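Local coordinates for protein N-acetylmuramoyl-L-alanine amidase (Mycolicibacterium smegmatis, PDB 7AGM) that probably cleaves, as a zinc-dependent hydrolase, the amide bond between N-acetylmuramic acid and L-alanine in cell-wall peptidoglycan, at residues D109-S123 / I151-R165. Sequence-based numbering, arbitrary orientation.
Sequences DGGPPTGRGFHVLYS and IPPATYIGQGGLNPR
Tyr156 reaches into the bend made by residues 109-117, its ring beside Pro112 CD and Gly115 C, and its OH donates to Asp109 OD2 at 2.7 Å. The hydroxyl meets OD2 on its anti side, 19° out of the carboxylate plane, and OD2 lies in the plane of the ring, at its edge. The same OH accepts from a water, 2.9 Å from that water's oxygen, which also donates to Gly117 O and pairs with His119 ND1. Phe118 takes the other large share: with CG between backbone N and carbonyl carbon (chi1 74°), Pro153 CA sits off-centre over one face of its ring in a CH-pi contact, while Ile151 O lies in plane at the edge, 3.2 Å from CE2. Leu146 and Arg143 of helix 134-148 also touch this ring. Phe118 N donates to Pro152 O, and Ala154 N to Phe118 O. Arg116 lays its guanidinium over Pro152 CG while its NE forms a salt bridge with Asp191.

Beyond Gly161 O, which accepts from Val120 N at 2.8 Å, the segments pair as parallel strands, 119-123 and the sheet-edge strand 162-165, a beta-alpha-beta unit with helix 134-148 between. On one face, Pro164 CA packs over the Tyr122 ring, a CH-pi contact; on the other, Asn163 OD1 accepts from Arg165 NH1 at 2.8 Å, in the carbonyl plane. Ile157 CG2 is centred over the His119 ring, 3.5 Å from the centroid. A second water joins His119 NE2 to Arg165 NH1; with water at both nitrogens, the imidazole is probably restrained in its rotation, and the Tyr156 bond would restrain the carboxylate of Asp109, whose side chain lies about 7 Å from the zinc ion.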
ATOM      1  N   ASP A 109       9.448  -1.369  -3.749  1.00 18.36           N
ATOM      2  CA  ASP A 109      10.614  -0.978  -2.981  1.00 19.40           C
ATOM      3  C   ASP A 109      11.869  -0.954  -3.842  1.00 19.57           C
ATOM      4  O   ASP A 109      11.916  -1.500  -4.950  1.00 18.30           O
ATOM      5  CB  ASP A 109      10.823  -1.982  -1.843  1.00 21.70           C
ATOM      6  CG  ASP A 109      11.626  -1.419  -0.701  1.00 32.90           C
ATOM      7  OD1 ASP A 109      11.761  -0.175  -0.602  1.00 25.80           O
ATOM      8  OD2 ASP A 109      12.123  -2.236   0.098  1.00 27.63           O
ATOM      9  N   GLY A 110      12.895  -0.302  -3.306  1.00 21.57           N
ATOM     10  CA  GLY A 110      14.232  -0.384  -3.851  1.00 24.89           C
ATOM     11  C   GLY A 110      15.204  -0.892  -2.808  1.00 28.96           C
ATOM     12  O   GLY A 110      15.508  -0.185  -1.842  1.00 36.59           O
ATOM     13  N   GLY A 111      15.676  -2.124  -2.973  1.00 26.43           N
ATOM     14  CA  GLY A 111      16.620  -2.713  -2.054  1.00 24.89           C
ATOM     15  C   GLY A 111      17.758  -3.390  -2.789  1.00 23.74           C
ATOM     16  O   GLY A 111      17.881  -3.278  -4.017  1.00 25.15           O
ATOM     17  N   PRO A 112      18.613  -4.104  -2.062  1.00 25.63           N
ATOM     18  CA  PRO A 112      19.724  -4.815  -2.706  1.00 29.37           C
ATOM     19  C   PRO A 112      19.203  -5.764  -3.768  1.00 27.11           C
ATOM     20  O   PRO A 112      18.211  -6.474  -3.546  1.00 25.42           O
ATOM     21  CB  PRO A 112      20.376  -5.585  -1.544  1.00 31.51           C
ATOM     22  CG  PRO A 112      19.336  -5.636  -0.477  1.00 43.73           C
ATOM     23  CD  PRO A 112      18.561  -4.362  -0.613  1.00 25.31           C
ATOM     24  N   PRO A 113      19.835  -5.794  -4.944  1.00 25.17           N
ATOM     25  CA  PRO A 113      19.233  -6.512  -6.081  1.00 24.70           C
ATOM     26  C   PRO A 113      19.032  -8.000  -5.859  1.00 23.64           C
ATOM     27  O   PRO A 113      18.150  -8.584  -6.500  1.00 24.89           O
ATOM     28  CB  PRO A 113      20.188  -6.217  -7.248  1.00 27.28           C
ATOM     29  CG  PRO A 113      21.464  -5.785  -6.604  1.00 32.51           C
ATOM     30  CD  PRO A 113      21.085  -5.111  -5.318  1.00 32.81           C
ATOM     31  N   THR A 114      19.798  -8.632  -4.962  1.00 23.21           N
ATOM     32  CA  THR A 114      19.625 -10.055  -4.685  1.00 28.02           C
ATOM     33  C   THR A 114      18.468 -10.343  -3.736  1.00 23.31           C
ATOM     34  O   THR A 114      18.112 -11.513  -3.562  1.00 28.49           O
ATOM     35  CB  THR A 114      20.909 -10.665  -4.105  1.00 29.72           C
ATOM     36  OG1 THR A 114      21.276  -9.971  -2.906  1.00 31.92           O
ATOM     37  CG2 THR A 114      22.054 -10.577  -5.114  1.00 31.16           C
ATOM     38  N   GLY A 115      17.880  -9.323  -3.121  1.00 21.95           N
ATOM     39  CA  GLY A 115      16.762  -9.510  -2.213  1.00 21.06           C
ATOM     40  C   GLY A 115      15.447  -9.305  -2.943  1.00 20.42           C
ATOM     41  O   GLY A 115      15.317  -8.399  -3.762  1.00 20.47           O
ATOM     42  N   ARG A 116      14.475 -10.160  -2.641  1.00 19.35           N
ATOM     43  CA  ARG A 116      13.165 -10.064  -3.267  1.00 17.28           C
ATOM     44  C   ARG A 116      12.089 -10.359  -2.240  1.00 16.74           C
ATOM     45  O   ARG A 116      12.367 -10.801  -1.118  1.00 16.77           O
ATOM     46  CB  ARG A 116      13.021 -11.028  -4.452  1.00 17.49           C
ATOM     47  CG  ARG A 116      12.788 -12.485  -4.055  1.00 18.54           C
ATOM     48  CD  ARG A 116      12.249 -13.318  -5.216  1.00 19.53           C
ATOM     49  NE  ARG A 116      10.945 -12.839  -5.660  1.00 19.59           N
ATOM     50  CZ  ARG A 116       9.937 -13.621  -6.047  1.00 20.38           C
ATOM     51  NH1 ARG A 116      10.058 -14.942  -6.046  1.00 21.00           N
ATOM     52  NH2 ARG A 116       8.795 -13.072  -6.433  1.00 20.51           N
ATOM     53  N   GLY A 117      10.849 -10.097  -2.626  1.00 15.72           N
ATOM     54  CA  GLY A 117       9.706 -10.442  -1.807  1.00 14.93           C
ATOM     55  C   GLY A 117       9.014  -9.217  -1.234  1.00 14.06           C
ATOM     56  O   GLY A 117       9.436  -8.074  -1.420  1.00 15.38           O
ATOM     57  N   PHE A 118       7.915  -9.485  -0.531  1.00 13.32           N
ATOM     58  CA  PHE A 118       7.020  -8.444  -0.031  1.00 12.80           C
ATOM     59  C   PHE A 118       7.298  -8.111   1.435  1.00 13.32           C
ATOM     60  O   PHE A 118       7.822  -8.925   2.203  1.00 14.28           O
ATOM     61  CB  PHE A 118       5.548  -8.872  -0.172  1.00 13.12           C
ATOM     62  CG  PHE A 118       5.119  -9.910   0.838  1.00 13.71           C
ATOM     63  CD1 PHE A 118       4.691  -9.534   2.112  1.00 14.36           C
ATOM     64  CD2 PHE A 118       5.161 -11.263   0.526  1.00 14.04           C
ATOM     65  CE1 PHE A 118       4.321 -10.489   3.050  1.00 14.77           C
ATOM     66  CE2 PHE A 118       4.788 -12.224   1.464  1.00 14.72           C
ATOM     67  CZ  PHE A 118       4.364 -11.828   2.731  1.00 14.26           C
ATOM     68  N   HIS A 119       6.901  -6.905   1.834  1.00 13.34           N
ATOM     69  CA  HIS A 119       6.759  -6.619   3.255  1.00 14.81           C
ATOM     70  C   HIS A 119       5.570  -5.698   3.485  1.00 14.78           C
ATOM     71  O   HIS A 119       5.224  -4.870   2.633  1.00 16.19           O
ATOM     72  CB  HIS A 119       8.079  -6.191   3.957  1.00 29.99           C
ATOM     73  CG  HIS A 119       8.691  -4.919   3.450  1.00 29.99           C
ATOM     74  ND1 HIS A 119       9.200  -4.785   2.174  1.00 29.99           N
ATOM     75  CD2 HIS A 119       8.942  -3.744   4.076  1.00 29.99           C
ATOM     76  CE1 HIS A 119       9.701  -3.570   2.027  1.00 29.99           C
ATOM     77  NE2 HIS A 119       9.559  -2.918   3.168  1.00 29.99           N
ATOM     78  N   VAL A 120       4.915  -5.898   4.630  1.00 13.20           N
ATOM     79  CA  VAL A 120       3.708  -5.171   5.009  1.00 13.16           C
ATOM     80  C   VAL A 120       4.066  -4.261   6.171  1.00 13.13           C
ATOM     81  O   VAL A 120       4.475  -4.738   7.239  1.00 14.00           O
ATOM     82  CB  VAL A 120       2.549  -6.111   5.382  1.00 13.85           C
ATOM     83  CG1 VAL A 120       1.302  -5.297   5.769  1.00 14.39           C
ATOM     84  CG2 VAL A 120       2.234  -7.063   4.226  1.00 14.32           C
ATOM     85  N   LEU A 121       3.918  -2.956   5.958  1.00 13.37           N
ATOM     86  CA  LEU A 121       4.250  -1.945   6.952  1.00 13.34           C
ATOM     87  C   LEU A 121       3.007  -1.539   7.729  1.00 13.04           C
ATOM     88  O   LEU A 121       1.910  -1.434   7.172  1.00 13.25           O
ATOM     89  CB  LEU A 121       4.835  -0.695   6.292  1.00 14.13           C
ATOM     90  CG  LEU A 121       6.218  -0.756   5.631  1.00 15.25           C
ATOM     91  CD1 LEU A 121       6.283  -1.706   4.426  1.00 16.49           C
ATOM     92  CD2 LEU A 121       6.639   0.652   5.233  1.00 16.63           C
ATOM     93  N   TYR A 122       3.193  -1.279   9.021  1.00 12.58           N
ATOM     94  CA  TYR A 122       2.109  -0.769   9.845  1.00 13.36           C
ATOM     95  C   TYR A 122       2.686   0.177  10.889  1.00 13.38           C
ATOM     96  O   TYR A 122       3.845   0.048  11.295  1.00 13.78           O
ATOM     97  CB  TYR A 122       1.300  -1.902  10.488  1.00 15.13           C
ATOM     98  CG  TYR A 122       2.098  -2.819  11.388  1.00 16.44           C
ATOM     99  CD1 TYR A 122       2.850  -3.865  10.864  1.00 18.21           C
ATOM    100  CD2 TYR A 122       2.090  -2.645  12.777  1.00 17.55           C
ATOM    101  CE1 TYR A 122       3.579  -4.708  11.700  1.00 20.44           C
ATOM    102  CE2 TYR A 122       2.800  -3.478  13.611  1.00 20.16           C
ATOM    103  CZ  TYR A 122       3.547  -4.506  13.076  1.00 21.54           C
ATOM    104  OH  TYR A 122       4.247  -5.313  13.947  1.00 23.61           O
ATOM    105  N   SER A 123       1.864   1.130  11.318  1.00 13.65           N
ATOM    106  CA  SER A 123       2.316   2.148  12.257  1.00 14.15           C
ATOM    107  C   SER A 123       2.677   1.537  13.602  1.00 14.90           C
ATOM    108  O   SER A 123       1.870   0.843  14.226  1.00 15.60           O
ATOM    109  CB  SER A 123       1.226   3.199  12.460  1.00 14.62           C
ATOM    110  OG  SER A 123       1.699   4.212  13.337  1.00 15.00           O
ATOM    111  N   ILE A 151       4.090 -15.608  -3.011  1.00 21.87           N
ATOM    112  CA  ILE A 151       5.011 -14.479  -3.063  1.00 20.93           C
ATOM    113  C   ILE A 151       5.869 -14.560  -1.808  1.00 19.49           C
ATOM    114  O   ILE A 151       5.323 -14.553  -0.698  1.00 19.51           O
ATOM    115  CB  ILE A 151       4.253 -13.147  -3.126  1.00 22.74           C
ATOM    116  CG1 ILE A 151       3.267 -13.144  -4.293  1.00 28.26           C
ATOM    117  CG2 ILE A 151       5.231 -11.980  -3.222  1.00 21.74           C
ATOM    118  CD1 ILE A 151       2.206 -12.081  -4.161  1.00 28.66           C
ATOM    119  N   PRO A 152       7.191 -14.637  -1.915  1.00 18.65           N
ATOM    120  CA  PRO A 152       8.007 -14.828  -0.713  1.00 18.21           C
ATOM    121  C   PRO A 152       8.018 -13.567   0.132  1.00 17.58           C
ATOM    122  O   PRO A 152       8.024 -12.453  -0.402  1.00 16.33           O
ATOM    123  CB  PRO A 152       9.405 -15.124  -1.277  1.00 19.04           C
ATOM    124  CG  PRO A 152       9.420 -14.461  -2.603  1.00 19.20           C
ATOM    125  CD  PRO A 152       8.013 -14.569  -3.142  1.00 18.84           C
ATOM    126  N   PRO A 153       7.991 -13.696   1.456  1.00 18.48           N
ATOM    127  CA  PRO A 153       8.254 -12.528   2.302  1.00 17.42           C
ATOM    128  C   PRO A 153       9.665 -12.026   2.052  1.00 17.20           C
ATOM    129  O   PRO A 153      10.584 -12.811   1.797  1.00 18.30           O
ATOM    130  CB  PRO A 153       8.090 -13.072   3.727  1.00 21.05           C
ATOM    131  CG  PRO A 153       8.206 -14.551   3.603  1.00 41.75           C
ATOM    132  CD  PRO A 153       7.708 -14.911   2.237  1.00 23.89           C
ATOM    133  N   ALA A 154       9.822 -10.704   2.116  1.00 17.08           N
ATOM    134  CA  ALA A 154      11.083 -10.060   1.774  1.00 18.91           C
ATOM    135  C   ALA A 154      12.233 -10.664   2.555  1.00 22.20           C
ATOM    136  O   ALA A 154      12.131 -10.899   3.761  1.00 22.44           O
ATOM    137  CB  ALA A 154      11.018  -8.559   2.060  1.00 19.02           C
ATOM    138  N   THR A 155      13.336 -10.892   1.848  1.00 24.51           N
ATOM    139  CA  THR A 155      14.543 -11.474   2.416  1.00 27.28           C
ATOM    140  C   THR A 155      15.495 -10.433   2.992  1.00 51.38           C
ATOM    141  O   THR A 155      16.505 -10.807   3.595  1.00 34.14           O
ATOM    142  CB  THR A 155      15.285 -12.273   1.335  1.00 31.87           C
ATOM    143  OG1 THR A 155      15.593 -11.410   0.229  1.00 31.35           O
ATOM    144  CG2 THR A 155      14.434 -13.438   0.838  1.00 37.38           C
ATOM    145  N   TYR A 156      15.195  -9.144   2.833  1.00 25.29           N
ATOM    146  CA  TYR A 156      16.162  -8.085   3.085  1.00 24.62           C
ATOM    147  C   TYR A 156      15.688  -7.006   4.049  1.00 29.76           C
ATOM    148  O   TYR A 156      16.484  -6.125   4.393  1.00 26.61           O
ATOM    149  CB  TYR A 156      16.592  -7.422   1.763  1.00 23.81           C
ATOM    150  CG  TYR A 156      15.464  -6.714   1.036  1.00 21.33           C
ATOM    151  CD1 TYR A 156      14.607  -7.410   0.188  1.00 21.87           C
ATOM    152  CD2 TYR A 156      15.253  -5.353   1.208  1.00 22.62           C
ATOM    153  CE1 TYR A 156      13.574  -6.764  -0.472  1.00 22.36           C
ATOM    154  CE2 TYR A 156      14.219  -4.698   0.549  1.00 22.90           C
ATOM    155  CZ  TYR A 156      13.383  -5.409  -0.287  1.00 24.41           C
ATOM    156  OH  TYR A 156      12.354  -4.767  -0.941  1.00 24.71           O
ATOM    157  N   ILE A 157      14.429  -7.033   4.484  1.00 23.62           N
ATOM    158  CA  ILE A 157      13.910  -6.047   5.422  1.00 23.42           C
ATOM    159  C   ILE A 157      12.718  -6.684   6.116  1.00 23.06           C
ATOM    160  O   ILE A 157      12.043  -7.547   5.548  1.00 26.54           O
ATOM    161  CB  ILE A 157      13.534  -4.725   4.701  1.00 25.35           C
ATOM    162  CG1 ILE A 157      13.093  -3.660   5.715  1.00 28.43           C
ATOM    163  CG2 ILE A 157      12.460  -4.981   3.646  1.00 23.65           C
ATOM    164  CD1 ILE A 157      12.855  -2.298   5.105  1.00 38.87           C
ATOM    165  N   GLY A 158      12.479  -6.280   7.363  1.00 22.07           N
ATOM    166  CA  GLY A 158      11.360  -6.792   8.125  1.00 23.06           C
ATOM    167  C   GLY A 158      11.596  -8.199   8.648  1.00 27.56           C
ATOM    168  O   GLY A 158      12.677  -8.781   8.512  1.00 26.78           O
ATOM    169  N   GLN A 159      10.546  -8.752   9.259  1.00 26.04           N
ATOM    170  CA  GLN A 159      10.578 -10.100   9.823  1.00 28.79           C
ATOM    171  C   GLN A 159       9.371 -10.874   9.310  1.00 25.68           C
ATOM    172  O   GLN A 159       8.229 -10.545   9.646  1.00 23.88           O
ATOM    173  CB  GLN A 159      10.584 -10.060  11.353  1.00 35.28           C
ATOM    174  CG  GLN A 159      11.869  -9.506  11.949  1.00 36.73           C
ATOM    175  CD  GLN A 159      13.091 -10.331  11.576  1.00101.40           C
ATOM    176  OE1 GLN A 159      12.997 -11.542  11.362  1.00 87.02           O
ATOM    177  NE2 GLN A 159      14.244  -9.676  11.491  1.00 92.04           N
ATOM    178  N   GLY A 160       9.624 -11.892   8.490  1.00 24.50           N
ATOM    179  CA  GLY A 160       8.547 -12.706   7.958  1.00 22.63           C
ATOM    180  C   GLY A 160       7.568 -11.949   7.093  1.00 21.01           C
ATOM    181  O   GLY A 160       6.434 -12.400   6.907  1.00 22.35           O
ATOM    182  N   GLY A 161       7.968 -10.802   6.557  1.00 18.18           N
ATOM    183  CA  GLY A 161       7.074  -9.996   5.757  1.00 16.70           C
ATOM    184  C   GLY A 161       6.310  -8.938   6.520  1.00 15.68           C
ATOM    185  O   GLY A 161       5.459  -8.274   5.924  1.00 17.03           O
ATOM    186  N   LEU A 162       6.562  -8.778   7.823  1.00 14.67           N
ATOM    187  CA  LEU A 162       5.972  -7.724   8.641  1.00 15.74           C
ATOM    188  C   LEU A 162       7.042  -6.697   8.987  1.00 16.26           C
ATOM    189  O   LEU A 162       8.200  -7.052   9.235  1.00 18.31           O
ATOM    190  CB  LEU A 162       5.387  -8.301   9.937  1.00 17.56           C
ATOM    191  CG  LEU A 162       4.099  -9.107   9.774  1.00 19.32           C
ATOM    192  CD1 LEU A 162       3.730  -9.771  11.097  1.00 20.48           C
ATOM    193  CD2 LEU A 162       2.962  -8.212   9.270  1.00 19.82           C
ATOM    194  N   ASN A 163       6.655  -5.426   9.028  1.00 15.15           N
ATOM    195  CA  ASN A 163       7.615  -4.328   9.161  1.00 16.16           C
ATOM    196  C   ASN A 163       6.960  -3.188   9.936  1.00 16.59           C
ATOM    197  O   ASN A 163       6.403  -2.249   9.353  1.00 16.45           O
ATOM    198  CB  ASN A 163       8.082  -3.879   7.774  1.00 16.32           C
ATOM    199  CG  ASN A 163       9.245  -2.900   7.804  1.00 17.75           C
ATOM    200  OD1 ASN A 163       9.349  -2.043   6.923  1.00 18.40           O
ATOM    201  ND2 ASN A 163      10.132  -3.034   8.789  1.00 18.64           N
ATOM    202  N   PRO A 164       6.990  -3.246  11.270  1.00 16.74           N
ATOM    203  CA  PRO A 164       6.529  -2.095  12.059  1.00 16.75           C
ATOM    204  C   PRO A 164       7.394  -0.878  11.776  1.00 16.32           C
ATOM    205  O   PRO A 164       8.626  -0.963  11.744  1.00 17.93           O
ATOM    206  CB  PRO A 164       6.679  -2.573  13.513  1.00 17.65           C
ATOM    207  CG  PRO A 164       7.692  -3.692  13.449  1.00 19.21           C
ATOM    208  CD  PRO A 164       7.486  -4.345  12.115  1.00 18.76           C
ATOM    209  N   ARG A 165       6.743   0.265  11.555  1.00 15.60           N
ATOM    210  CA  ARG A 165       7.441   1.467  11.120  1.00 15.45           C
ATOM    211  C   ARG A 165       6.821   2.703  11.746  1.00 15.05           C
ATOM    212  O   ARG A 165       5.604   2.777  11.926  1.00 15.00           O
ATOM    213  CB  ARG A 165       7.369   1.610   9.597  1.00 15.41           C
ATOM    214  CG  ARG A 165       8.110   0.521   8.835  1.00 16.84           C
ATOM    215  CD  ARG A 165       9.608   0.778   8.851  1.00 18.31           C
ATOM    216  NE  ARG A 165       9.949   1.880   7.967  1.00 18.92           N
ATOM    217  CZ  ARG A 165      10.236   1.735   6.675  1.00 18.78           C
ATOM    218  NH1 ARG A 165      10.221   0.524   6.125  1.00 18.59           N
ATOM    219  NH2 ARG A 165      10.532   2.796   5.936  1.00 19.65           N
TER
HETATM  220  O   HOH W   1      16.146 -12.898  -2.114  1.00 40.65           O
HETATM  221  O   HOH W   2       9.620  -5.653  -0.308  1.00 20.30           O
HETATM  222  O   HOH W   3      10.483  -0.186   3.217  1.00 23.75           O